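Local atomic coordinates of N-terminal cyanobactin protease (Planktothrix agardhii NIES-596, PDB entry 4H6W), a protein that probably acts as a subtilisin-like serine endopeptidase in prenylagaramide maturation, this chain being the protease part of a longer polypeptide. Residues L238-K243 with H288-T293; S231-L236 with L280-A285; A26-I31 with L105-A110. All coordinates share one frame; numbering follows the deposited sequence.

Interaction 1 of 3, residues L238-K243 with H288-T293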
loop_
_atom_site.group_PDB
_atom_site.type_symbol
_atom_site.label_atom_id
_atom_site.label_comp_id
_atom_site.label_asym_id
_atom_site.label_seq_id
_atom_site.Cartn_x
_atom_site.Cartn_y
_atom_site.Cartn_z
ATOM N N LEU A 238 12.330 -1.676 -4.521
ATOM C CA LEU A 238 13.108 -2.841 -4.103
ATOM C C LEU A 238 13.682 -3.571 -5.322
ATOM O O LEU A 238 14.814 -4.052 -5.272
ATOM C CB LEU A 238 12.286 -3.795 -3.228
ATOM C CG LEU A 238 11.950 -3.355 -1.790
ATOM C CD1 LEU A 238 10.828 -4.190 -1.175
ATOM C CD2 LEU A 238 13.187 -3.354 -0.892
ATOM N N SER A 239 12.911 -3.645 -6.405
ATOM C CA SER A 239 13.360 -4.301 -7.646
ATOM C C SER A 239 14.525 -3.528 -8.253
ATOM O O SER A 239 15.463 -4.129 -8.796
ATOM C CB SER A 239 12.224 -4.382 -8.666
ATOM O OG SER A 239 11.080 -5.015 -8.107
ATOM N N LEU A 240 14.452 -2.197 -8.133
ATOM C CA LEU A 240 15.472 -1.290 -8.638
ATOM C C LEU A 240 16.815 -1.471 -7.899
ATOM O O LEU A 240 17.891 -1.420 -8.514
ATOM C CB LEU A 240 14.966 0.146 -8.546
ATOM C CG LEU A 240 15.905 1.258 -9.010
ATOM C CD1 LEU A 240 16.156 1.158 -10.509
ATOM C CD2 LEU A 240 15.333 2.625 -8.652
ATOM N N GLN A 241 16.746 -1.715 -6.594
ATOM C CA GLN A 241 17.938 -2.054 -5.810
ATOM C C GLN A 241 18.595 -3.346 -6.306
ATOM O O GLN A 241 19.828 -3.412 -6.416
ATOM C CB GLN A 241 17.610 -2.175 -4.319
ATOM C CG GLN A 241 17.124 -0.890 -3.661
ATOM C CD GLN A 241 16.983 -1.033 -2.149
ATOM O OE1 GLN A 241 16.203 -1.853 -1.665
ATOM N NE2 GLN A 241 17.748 -0.247 -1.398
ATOM N N ILE A 242 17.783 -4.371 -6.589
ATOM C CA ILE A 242 18.309 -5.628 -7.143
ATOM C C ILE A 242 18.995 -5.328 -8.476
ATOM O O ILE A 242 20.139 -5.723 -8.698
ATOM C CB ILE A 242 17.226 -6.705 -7.398
ATOM C CG1 ILE A 242 16.220 -6.810 -6.236
ATOM C CG2 ILE A 242 17.881 -8.037 -7.737
ATOM C CD1 ILE A 242 16.369 -7.996 -5.311
ATOM N N LYS A 243 18.297 -4.601 -9.345
ATOM C CA LYS A 243 18.834 -4.228 -10.654
ATOM C C LYS A 243 20.227 -3.599 -10.540
ATOM O O LYS A 243 21.096 -3.814 -11.398
ATOM C CB LYS A 243 17.880 -3.275 -11.365
ATOM C CG LYS A 243 18.170 -3.062 -12.837
ATOM C CD LYS A 243 17.344 -1.891 -13.351
ATOM C CE LYS A 243 17.546 -1.658 -14.838
ATOM N NZ LYS A 243 16.970 -2.788 -15.599
ATOM N N HIS A 288 16.765 9.671 -3.030
ATOM C CA HIS A 288 17.072 9.392 -1.636
ATOM C C HIS A 288 17.539 7.963 -1.349
ATOM O O HIS A 288 18.351 7.743 -0.457
ATOM C CB HIS A 288 15.875 9.727 -0.764
ATOM C CG HIS A 288 15.777 11.178 -0.425
ATOM N ND1 HIS A 288 14.579 11.846 -0.363
ATOM C CD2 HIS A 288 16.735 12.092 -0.146
ATOM C CE1 HIS A 288 14.801 13.110 -0.055
ATOM N NE2 HIS A 288 16.102 13.286 0.080
ATOM N N LEU A 289 17.014 6.994 -2.099
ATOM C CA LEU A 289 17.326 5.592 -1.869
ATOM C C LEU A 289 18.630 5.175 -2.533
ATOM O O LEU A 289 19.482 4.519 -1.919
ATOM C CB LEU A 289 16.189 4.729 -2.381
ATOM C CG LEU A 289 16.365 3.214 -2.285
ATOM C CD1 LEU A 289 16.355 2.776 -0.825
ATOM C CD2 LEU A 289 15.265 2.521 -3.102
ATOM N N THR A 290 18.775 5.548 -3.794
ATOM C CA THR A 290 19.965 5.208 -4.558
ATOM C C THR A 290 20.820 6.461 -4.667
ATOM O O THR A 290 20.566 7.476 -4.011
ATOM C CB THR A 290 19.579 4.716 -5.975
ATOM O OG1 THR A 290 19.063 5.811 -6.758
ATOM C CG2 THR A 290 18.518 3.602 -5.892
ATOM N N GLY A 291 21.828 6.442 -5.507
ATOM C CA GLY A 291 22.451 7.730 -5.751
ATOM C C GLY A 291 21.664 8.627 -6.699
ATOM O O GLY A 291 21.752 9.833 -6.602
ATOM N N GLU A 292 20.872 8.016 -7.581
ATOM C CA GLU A 292 20.548 8.563 -8.907
ATOM C C GLU A 292 19.539 9.685 -8.966
ATOM O O GLU A 292 18.603 9.722 -8.182
ATOM C CB GLU A 292 20.029 7.452 -9.820
ATOM C CG GLU A 292 20.977 6.303 -10.088
ATOM C CD GLU A 292 20.287 5.187 -10.859
ATOM O OE1 GLU A 292 20.033 5.361 -12.075
ATOM O OE2 GLU A 292 19.987 4.138 -10.247
ATOM N N THR A 293 19.721 10.560 -9.956
ATOM C CA THR A 293 18.768 11.626 -10.288
ATOM C C THR A 293 18.144 11.388 -11.665
ATOM O O THR A 293 17.007 10.917 -11.762
ATOM C CB THR A 293 19.432 13.020 -10.244
ATOM O OG1 THR A 293 19.917 13.277 -8.918
ATOM C CG2 THR A 293 18.445 14.112 -10.631
#

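Interaction 2 of 3, residues S231-L236 with L280-A285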
loop_
_atom_site.group_PDB
_atom_site.type_symbol
_atom_site.label_atom_id
_atom_site.label_comp_id
_atom_site.label_asym_id
_atom_site.label_seq_id
_atom_site.Cartn_x
_atom_site.Cartn_y
_atom_site.Cartn_z
ATOM N N SER A 231 2.415 0.660 -2.004
ATOM C CA SER A 231 2.935 -0.713 -1.952
ATOM C C SER A 231 3.645 -1.072 -3.240
ATOM O O SER A 231 4.755 -1.595 -3.203
ATOM C CB SER A 231 1.834 -1.733 -1.671
ATOM O OG SER A 231 1.358 -1.596 -0.347
ATOM N N GLY A 232 2.998 -0.784 -4.375
ATOM C CA GLY A 232 3.567 -1.060 -5.686
ATOM C C GLY A 232 4.859 -0.309 -5.930
ATOM O O GLY A 232 5.864 -0.895 -6.374
ATOM N N VAL A 233 4.849 0.992 -5.633
ATOM C CA VAL A 233 6.055 1.792 -5.782
ATOM C C VAL A 233 7.166 1.228 -4.901
ATOM O O VAL A 233 8.295 1.050 -5.363
ATOM C CB VAL A 233 5.790 3.281 -5.476
ATOM C CG1 VAL A 233 7.098 4.045 -5.270
ATOM C CG2 VAL A 233 4.960 3.905 -6.584
ATOM N N ALA A 234 6.858 0.925 -3.641
ATOM C CA ALA A 234 7.882 0.330 -2.771
ATOM C C ALA A 234 8.444 -0.952 -3.379
ATOM O O ALA A 234 9.644 -1.207 -3.288
ATOM C CB ALA A 234 7.352 0.082 -1.365
ATOM N N ALA A 235 7.590 -1.762 -4.003
ATOM C CA ALA A 235 8.087 -2.961 -4.681
ATOM C C ALA A 235 8.974 -2.593 -5.884
ATOM O O ALA A 235 10.039 -3.187 -6.081
ATOM C CB ALA A 235 6.954 -3.868 -5.094
ATOM N N LEU A 236 8.566 -1.588 -6.656
ATOM C CA LEU A 236 9.400 -1.130 -7.767
ATOM C C LEU A 236 10.763 -0.713 -7.266
ATOM O O LEU A 236 11.783 -1.025 -7.874
ATOM C CB LEU A 236 8.726 0.006 -8.533
ATOM C CG LEU A 236 7.488 -0.402 -9.342
ATOM C CD1 LEU A 236 6.996 0.757 -10.187
ATOM C CD2 LEU A 236 7.805 -1.628 -10.206
ATOM N N LEU A 280 3.464 11.697 -2.109
ATOM C CA LEU A 280 4.299 10.716 -2.793
ATOM C C LEU A 280 5.078 11.347 -3.940
ATOM O O LEU A 280 4.492 12.013 -4.801
ATOM C CB LEU A 280 3.437 9.575 -3.333
ATOM C CG LEU A 280 4.090 8.603 -4.318
ATOM C CD1 LEU A 280 5.098 7.702 -3.617
ATOM C CD2 LEU A 280 3.007 7.787 -5.013
ATOM N N ASN A 281 6.390 11.130 -3.941
ATOM C CA ASN A 281 7.282 11.743 -4.917
ATOM C C ASN A 281 8.310 10.726 -5.351
ATOM O O ASN A 281 9.362 10.579 -4.722
ATOM C CB ASN A 281 7.961 12.985 -4.321
ATOM C CG ASN A 281 8.788 13.770 -5.337
ATOM O OD1 ASN A 281 9.384 13.220 -6.275
ATOM N ND2 ASN A 281 8.835 15.073 -5.145
ATOM N N ILE A 282 7.993 10.035 -6.440
ATOM C CA ILE A 282 8.765 8.881 -6.903
ATOM C C ILE A 282 10.218 9.231 -7.261
ATOM O O ILE A 282 11.159 8.530 -6.838
ATOM C CB ILE A 282 8.065 8.190 -8.099
ATOM C CG1 ILE A 282 6.659 7.701 -7.698
ATOM C CG2 ILE A 282 8.920 7.055 -8.657
ATOM C CD1 ILE A 282 5.923 6.973 -8.813
ATOM N N LEU A 283 10.397 10.308 -8.026
ATOM C CA LEU A 283 11.729 10.690 -8.531
ATOM C C LEU A 283 12.691 10.982 -7.392
ATOM O O LEU A 283 13.823 10.493 -7.378
ATOM C CB LEU A 283 11.639 11.879 -9.488
ATOM C CG LEU A 283 10.995 11.506 -10.819
ATOM C CD1 LEU A 283 10.951 12.697 -11.770
ATOM C CD2 LEU A 283 11.740 10.326 -11.440
ATOM N N ASP A 284 12.207 11.753 -6.427
ATOM C CA ASP A 284 12.960 12.060 -5.228
ATOM C C ASP A 284 13.165 10.835 -4.322
ATOM O O ASP A 284 14.239 10.690 -3.731
ATOM C CB ASP A 284 12.302 13.221 -4.496
ATOM C CG ASP A 284 12.361 14.527 -5.292
ATOM O OD1 ASP A 284 13.072 14.588 -6.323
ATOM O OD2 ASP A 284 11.699 15.508 -4.890
ATOM N N ALA A 285 12.172 9.941 -4.254
ATOM C CA ALA A 285 12.338 8.652 -3.558
ATOM C C ALA A 285 13.508 7.830 -4.105
ATOM O O ALA A 285 14.341 7.310 -3.347
ATOM C CB ALA A 285 11.050 7.851 -3.605
#

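Interaction 3 of 3, residues A26-I31 with L105-A110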
loop_
_atom_site.group_PDB
_atom_site.type_symbol
_atom_site.label_atom_id
_atom_site.label_comp_id
_atom_site.label_asym_id
_atom_site.label_seq_id
_atom_site.Cartn_x
_atom_site.Cartn_y
_atom_site.Cartn_z
ATOM N N ALA A 26 2.478 -9.014 -0.297
ATOM C CA ALA A 26 1.303 -9.722 0.219
ATOM C C ALA A 26 0.130 -8.763 0.293
ATOM O O ALA A 26 0.287 -7.634 0.743
ATOM C CB ALA A 26 1.591 -10.303 1.590
ATOM N N VAL A 27 -1.041 -9.204 -0.158
ATOM C CA VAL A 27 -2.245 -8.384 -0.054
ATOM C C VAL A 27 -3.172 -9.001 0.982
ATOM O O VAL A 27 -3.694 -10.099 0.782
ATOM C CB VAL A 27 -2.962 -8.209 -1.408
ATOM C CG1 VAL A 27 -4.231 -7.397 -1.222
ATOM C CG2 VAL A 27 -2.041 -7.550 -2.441
ATOM N N LEU A 28 -3.331 -8.307 2.109
ATOM C CA LEU A 28 -4.205 -8.762 3.182
ATOM C C LEU A 28 -5.523 -8.020 3.092
ATOM O O LEU A 28 -5.627 -6.841 3.455
ATOM C CB LEU A 28 -3.556 -8.572 4.558
ATOM C CG LEU A 28 -2.537 -9.621 5.005
ATOM C CD1 LEU A 28 -1.368 -9.765 4.037
ATOM C CD2 LEU A 28 -2.037 -9.278 6.392
ATOM N N ASP A 29 -6.530 -8.730 2.595
ATOM C CA ASP A 29 -7.790 -8.129 2.201
ATOM C C ASP A 29 -8.838 -9.232 2.052
ATOM O O ASP A 29 -8.719 -10.290 2.681
ATOM C CB ASP A 29 -7.594 -7.396 0.878
ATOM C CG ASP A 29 -8.530 -6.228 0.719
ATOM O OD1 ASP A 29 -8.039 -5.085 0.875
ATOM O OD2 ASP A 29 -9.742 -6.454 0.454
ATOM N N GLY A 30 -9.863 -8.989 1.236
ATOM C CA GLY A 30 -10.839 -10.030 0.913
ATOM C C GLY A 30 -10.311 -10.959 -0.167
ATOM O O GLY A 30 -9.201 -10.759 -0.696
ATOM N N ILE A 31 -11.105 -11.977 -0.494
ATOM C CA ILE A 31 -10.773 -12.909 -1.572
ATOM C C ILE A 31 -10.731 -12.232 -2.957
ATOM O O ILE A 31 -11.669 -11.545 -3.359
ATOM C CB ILE A 31 -11.709 -14.143 -1.566
ATOM C CG1 ILE A 31 -11.655 -14.822 -0.188
ATOM C CG2 ILE A 31 -11.310 -15.130 -2.664
ATOM C CD1 ILE A 31 -12.610 -15.985 -0.023
ATOM N N LEU A 105 -6.822 -9.881 15.941
ATOM C CA LEU A 105 -6.218 -11.217 16.071
ATOM C C LEU A 105 -5.976 -11.861 14.707
ATOM O O LEU A 105 -4.863 -12.297 14.418
ATOM C CB LEU A 105 -7.043 -12.134 16.990
ATOM C CG LEU A 105 -6.482 -13.559 17.159
ATOM C CD1 LEU A 105 -5.175 -13.589 17.944
ATOM C CD2 LEU A 105 -7.513 -14.486 17.791
ATOM N N ASP A 106 -7.007 -11.894 13.871
ATOM C CA ASP A 106 -6.891 -12.420 12.503
ATOM C C ASP A 106 -5.856 -11.701 11.647
ATOM O O ASP A 106 -5.159 -12.342 10.851
ATOM C CB ASP A 106 -8.238 -12.377 11.784
ATOM C CG ASP A 106 -9.291 -13.212 12.479
ATOM O OD1 ASP A 106 -8.910 -14.093 13.284
ATOM O OD2 ASP A 106 -10.497 -12.988 12.228
ATOM N N LEU A 107 -5.774 -10.377 11.798
ATOM C CA LEU A 107 -4.821 -9.592 11.041
ATOM C C LEU A 107 -3.394 -9.942 11.443
ATOM O O LEU A 107 -2.515 -10.105 10.593
ATOM C CB LEU A 107 -5.061 -8.097 11.237
ATOM C CG LEU A 107 -4.040 -7.204 10.527
ATOM C CD1 LEU A 107 -4.051 -7.452 9.012
ATOM C CD2 LEU A 107 -4.288 -5.750 10.872
ATOM N N SER A 108 -3.162 -10.050 12.742
ATOM C CA SER A 108 -1.855 -10.420 13.229
ATOM C C SER A 108 -1.478 -11.823 12.736
ATOM O O SER A 108 -0.305 -12.098 12.477
ATOM C CB SER A 108 -1.816 -10.331 14.757
ATOM O OG SER A 108 -2.524 -11.401 15.344
ATOM N N ARG A 109 -2.464 -12.706 12.592
ATOM C CA ARG A 109 -2.181 -14.043 12.074
ATOM C C ARG A 109 -1.806 -13.968 10.601
ATOM O O ARG A 109 -0.874 -14.638 10.157
ATOM C CB ARG A 109 -3.375 -14.985 12.247
ATOM C CG ARG A 109 -3.613 -15.489 13.662
ATOM C CD ARG A 109 -4.202 -16.887 13.612
ATOM N NE ARG A 109 -4.864 -17.260 14.859
ATOM C CZ ARG A 109 -6.149 -17.031 15.131
ATOM N NH1 ARG A 109 -6.933 -16.417 14.247
ATOM N NH2 ARG A 109 -6.654 -17.419 16.298
ATOM N N ALA A 110 -2.526 -13.139 9.846
ATOM C CA ALA A 110 -2.258 -12.990 8.433
ATOM C C ALA A 110 -0.864 -12.384 8.229
ATOM O O ALA A 110 -0.079 -12.880 7.408
ATOM C CB ALA A 110 -3.339 -12.161 7.766
#

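Interaction 1 of 3, residues L238-K243 with H288-T293
L289, in the last turn of helix 282-289, reaches Q241 of helix 223-243, and the two side chains cross at about a right angle. L289 holds CG opposite the backbone nitrogen (chi1 177°), which spreads its two methyls along the glutamine: CD1 meets the amide nitrogen, 3.4 Å from Q241 NE2, while CD2 lies 3.9 Å from Q241 CG, lower on the chain. The other end of the amide is held from outside, since Q241 OE1 is hydrogen-bonded to the backbone N of D249. Shortening Q241 to an alanine is likely to leave the backbone N of D249 without this acceptor and to open a gap beside L289 CD1 and CD2. L289 also packs on A256 of helix 250-259. T290, the first residue to leave helical geometry, touches helix 223-243 with its methyl, T290 CG2 lying 4.3 Å from L240 CD2; L240 packs further on L13 and E16 of helix 10-16. The threonine hydroxyl works within the chain: T290 OG1 accepts from E292 N at 3.0 Å with an N-H...O angle of 158°, making an ST turn, and is also bonded to the carbonyl oxygen of I286. One hydroxyl thus ties the helix end to the turn beyond it. E292 keeps its carboxylate for a salt bridge with R244, just past the helix it faces. No hydrogen bond joins 238-243 to 288-293; the contact of the last modelled helix here is apolar in character, methyl on methyl and methyl against an amide, while Q241 OE1, T290 OG1 and the E292 carboxylate find partners within their own segment or outside the pair.

Interaction 2 of 3, residues S231-L236 with L280-A285
V233 points its two methyls at two different residues around the start of helix 282-289. Its CG2 meets the terminal methyl of I282, 3.9 Å from I282 CD1, and its CG1 faces the leucine just before the helix, 4.5 Å from L280 CD1. The branching is set by chi1 of 165°, which places CG1 anti to the backbone N and CG2 anti to the carbonyl carbon. I282 answers with a straight chain: its second torsion is extended, and CD1 is carried out from its own helix to the valine, the two side chains crossing obliquely. L280, in the loop just before the cap, reaches in with one methyl at the longer distance. V233 and I282 are also where the backbones come nearest, with 7.7 Å between V233 CA and I282 CA. In this subtilisin-like fold the valine lies on the long helix 223-243, whose start carries the predicted catalytic S224, and the leucine and isoleucine straddle the N-terminus of the last helix modelled. That terminus is capped by N281: its OD1 accepts from D284 N at 3.2 Å, with an N-H...O angle of 166°, although the donor stands 48° above the plane of the amide carbonyl. N281 spends its side chain on the cap and takes no part in the apolar contact, while L280 and I282, before and after it in sequence, reach V233. L257 of helix 250-259 touches both V233 and L280, and L13 of helix 10-16 packs on I282. Backbone hydrogen bonds link L280 to L202, in the outermost strand 200-204 of the parallel sheet.

Interaction 3 of 3, residues A26-I31 with L105-A110
L28 CD2 meets A110 CB at 3.4 Å and L107 CD1 at 3.8 Å, both on helix 104-116. The alanine methyl also comes within 3.8 Å of L28 CG, the branch point of the leucine. L28 has CG anti to its carbonyl carbon (chi1 -80°), which carries the isobutyl group off the sheet toward the helix, where L107 crosses it at about a right angle. Helix residues facing elsewhere make bonds of their own: S108 OG donates to L105 O at 2.7 Å, a carbonyl that also accepts from R109 N, and R109 NH1 pairs with D106 OD1 in a salt bridge of 3.2 Å. On the strand side, the residue after the leucine is D29, predicted to belong to the charge-relay triad. Its OD2 takes the backbone N of G30 at 2.7 Å on the anti side and is also hydrogen-bonded to H64 ND1. Strand 24-28 runs between 88-91 and 121-124, with backbone hydrogen bonds such as V27 to L90 and L28 to N123. Helix 104-116 is the crossover of the beta-alpha-beta unit linking those two flanking strands and passes over L28, which it also touches through I111; helix 137-148 meets it through L107 and S108, while V27 faces helix 63-73.

Interactions 1 and 2 are successive levels of one interface, their centres about 10 Å apart: both pair helix 223-243 with helix 282-289, interaction 2 at the start of the latter and interaction 1 at its end. Interaction 3 lies on the opposite side of the chain's centre, about 23 Å from interaction 2 and about 29 Å from interaction 1 between centres, and touches neither. It holds D29 of the predicted triad, and the side chain of L28 is about 9 Å from that of H64 and about 11 Å from that of S224. Helix 223-243 carries the predicted S224 at its start, then the segments of interaction 2 and interaction 1 in turn.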